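Local coordinates for triggering receptor expressed on myeloid cells 1 (Mus musculus, PDB 1U9K), which amplifies inflammatory responses as a cell-surface receptor of innate and adaptive immunity, signalling through the transmembrane adapter TYROBP/DAP12 once ligands such as PGLYRP1 activate it, at residues V19-I25 / P71-L76. Sequence-based numbering, arbitrary orientation.
Sequences VKCPFNI and PSEAML
This is the B–E strand pairing of a V-type immunoglobulin domain, where strand B ends and the D–E turn enters strand E. Residues 19-22 and 75-76 run antiparallel. Cys-21 and Leu-76 form a hydrogen-bonded pair, CA to CA 5.1 Å: Cys-21 N donates to Leu-76 O at 2.8 Å, and Leu-76 N to Cys-21 O at 2.9 Å. Pro-22 faces Met-75 as a non-hydrogen-bonded pair, CA to CA 4.4 Å. Phe-23 N donates a third hydrogen bond to Ala-74 O, 3.1 Å. Pro-71 to Glu-73 make a 3-10 turn closed by an Ala-74 N to Pro-71 O hydrogen bond, 3.0 Å, and Ala-74, left-handed (phi 49°, psi 51°), forms with Met-75 a G1 beta bulge opposite Asp-70.

On the face of Pro-22, Met-75 (t, p, p) folds back over residues 19-22, SD 3.4 Å from Cys-21 N and 3.5 Å from Lys-20 CB, CE 3.9 Å from Pro-22 CG. Past the strand pairing, Phe-23 and Ile-25 make apolar contacts with the turn: Phe-23 (chi1 p) lays one ring face over Ala-74 C, CZ 4.1 Å from Pro-71 CA, and Ile-25 packs CD1 3.6 Å from Pro-71 CB and CG1 3.7 Å from Ala-74 CB.

Cys-21 and Leu-76 point into the sandwich, where Cys-21 SG is disulfide-bonded to Cys-93 of the opposite sheet. Strand 75-80 lies between 17-22 and 65-70; Val-19, Cys-21 and Phe-23 meet strand 103-113.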
loop_
_atom_site.group_PDB
_atom_site.type_symbol
_atom_site.label_atom_id
_atom_site.label_comp_id
_atom_site.label_asym_id
_atom_site.label_seq_id
_atom_site.Cartn_x
_atom_site.Cartn_y
_atom_site.Cartn_z
ATOM N N VAL A 19 5.880 3.439 -3.832
ATOM C CA VAL A 19 5.885 2.006 -4.034
ATOM C C VAL A 19 4.870 1.732 -5.130
ATOM O O VAL A 19 3.770 2.265 -5.097
ATOM C CB VAL A 19 5.477 1.282 -2.739
ATOM C CG1 VAL A 19 5.226 -0.185 -2.961
ATOM C CG2 VAL A 19 6.505 1.529 -1.678
ATOM N N LYS A 20 5.299 0.993 -6.151
ATOM C CA LYS A 20 4.448 0.577 -7.277
ATOM C C LYS A 20 4.141 -0.895 -7.115
ATOM O O LYS A 20 5.059 -1.743 -7.192
ATOM C CB LYS A 20 5.184 0.798 -8.595
ATOM C CG LYS A 20 5.561 2.245 -8.790
ATOM C CD LYS A 20 5.671 2.654 -10.233
ATOM C CE LYS A 20 6.255 4.064 -10.316
ATOM N NZ LYS A 20 5.766 4.799 -11.588
ATOM N N CYS A 21 2.880 -1.190 -6.877
ATOM C CA CYS A 21 2.372 -2.538 -6.674
ATOM C C CYS A 21 1.516 -3.006 -7.826
ATOM O O CYS A 21 0.365 -2.600 -7.918
ATOM C CB CYS A 21 1.534 -2.596 -5.406
ATOM S SG CYS A 21 2.499 -2.166 -3.938
ATOM N N PRO A 22 2.019 -3.856 -8.690
ATOM C CA PRO A 22 1.163 -4.402 -9.737
ATOM C C PRO A 22 0.055 -5.267 -9.152
ATOM O O PRO A 22 0.255 -5.904 -8.122
ATOM C CB PRO A 22 2.117 -5.284 -10.561
ATOM C CG PRO A 22 3.421 -4.901 -10.248
ATOM C CD PRO A 22 3.379 -4.390 -8.800
ATOM N N PHE A 23 -1.096 -5.296 -9.815
ATOM C CA PHE A 23 -2.133 -6.269 -9.488
ATOM C C PHE A 23 -2.670 -6.918 -10.752
ATOM O O PHE A 23 -2.698 -6.320 -11.814
ATOM C CB PHE A 23 -3.253 -5.707 -8.626
ATOM C CG PHE A 23 -4.080 -4.625 -9.279
ATOM C CD1 PHE A 23 -5.203 -4.957 -9.982
ATOM C CD2 PHE A 23 -3.750 -3.293 -9.129
ATOM C CE1 PHE A 23 -5.970 -3.974 -10.584
ATOM C CE2 PHE A 23 -4.495 -2.315 -9.718
ATOM C CZ PHE A 23 -5.621 -2.667 -10.457
ATOM N N ASN A 24 -3.117 -8.153 -10.615
ATOM C CA ASN A 24 -3.700 -8.882 -11.735
ATOM C C ASN A 24 -5.110 -8.365 -12.023
ATOM O O ASN A 24 -6.031 -8.615 -11.229
ATOM C CB ASN A 24 -3.701 -10.364 -11.369
ATOM C CG ASN A 24 -4.293 -11.210 -12.426
ATOM O OD1 ASN A 24 -5.178 -10.776 -13.147
ATOM N ND2 ASN A 24 -3.807 -12.426 -12.552
ATOM N N ILE A 25 -5.297 -7.683 -13.164
ATOM C CA ILE A 25 -6.575 -7.060 -13.524
ATOM C C ILE A 25 -7.635 -8.082 -13.801
ATOM O O ILE A 25 -8.805 -7.794 -13.602
ATOM C CB ILE A 25 -6.431 -6.093 -14.781
ATOM C CG1 ILE A 25 -5.957 -4.731 -14.344
ATOM C CG2 ILE A 25 -7.767 -5.906 -15.587
ATOM C CD1 ILE A 25 -7.079 -3.733 -14.136
ATOM N N PRO A 71 -5.773 1.264 -12.894
ATOM C CA PRO A 71 -6.041 -0.004 -13.580
ATOM C C PRO A 71 -5.636 0.017 -15.018
ATOM O O PRO A 71 -5.362 -1.074 -15.575
ATOM C CB PRO A 71 -7.598 -0.208 -13.404
ATOM C CG PRO A 71 -8.123 1.227 -13.140
ATOM C CD PRO A 71 -7.013 1.951 -12.467
ATOM N N SER A 72 -5.597 1.197 -15.665
ATOM C CA SER A 72 -5.042 1.297 -16.990
ATOM C C SER A 72 -3.627 0.725 -17.104
ATOM O O SER A 72 -3.278 0.256 -18.149
ATOM C CB SER A 72 -4.962 2.757 -17.446
ATOM O OG SER A 72 -4.591 2.752 -18.815
ATOM N N GLU A 73 -2.866 0.746 -16.025
ATOM C CA GLU A 73 -1.487 0.215 -15.983
ATOM C C GLU A 73 -1.402 -1.048 -15.106
ATOM O O GLU A 73 -0.319 -1.507 -14.807
ATOM C CB GLU A 73 -0.496 1.277 -15.453
ATOM C CG GLU A 73 -0.255 2.516 -16.310
ATOM C CD GLU A 73 0.685 3.562 -15.652
ATOM O OE1 GLU A 73 1.210 3.360 -14.537
ATOM O OE2 GLU A 73 0.843 4.645 -16.124
ATOM N N ALA A 74 -2.552 -1.552 -14.669
ATOM C CA ALA A 74 -2.674 -2.671 -13.746
ATOM C C ALA A 74 -1.767 -2.439 -12.539
ATOM O O ALA A 74 -0.974 -3.299 -12.167
ATOM C CB ALA A 74 -2.313 -3.964 -14.454
ATOM N N MET A 75 -1.890 -1.253 -11.938
ATOM C CA MET A 75 -0.935 -0.724 -10.968
ATOM C C MET A 75 -1.681 -0.000 -9.822
ATOM O O MET A 75 -2.612 0.774 -10.045
ATOM C CB MET A 75 0.035 0.258 -11.679
ATOM C CG MET A 75 1.083 0.988 -10.820
ATOM S SD MET A 75 2.199 -0.205 -10.025
ATOM C CE MET A 75 2.864 -1.201 -11.468
ATOM N N LEU A 76 -1.247 -0.247 -8.606
ATOM C CA LEU A 76 -1.604 0.576 -7.467
ATOM C C LEU A 76 -0.324 1.261 -7.009
ATOM O O LEU A 76 0.659 0.545 -6.765
ATOM C CB LEU A 76 -2.044 -0.390 -6.390
ATOM C CG LEU A 76 -2.589 0.141 -5.099
ATOM C CD1 LEU A 76 -3.960 0.746 -5.382
ATOM C CD2 LEU A 76 -2.688 -0.994 -4.094
#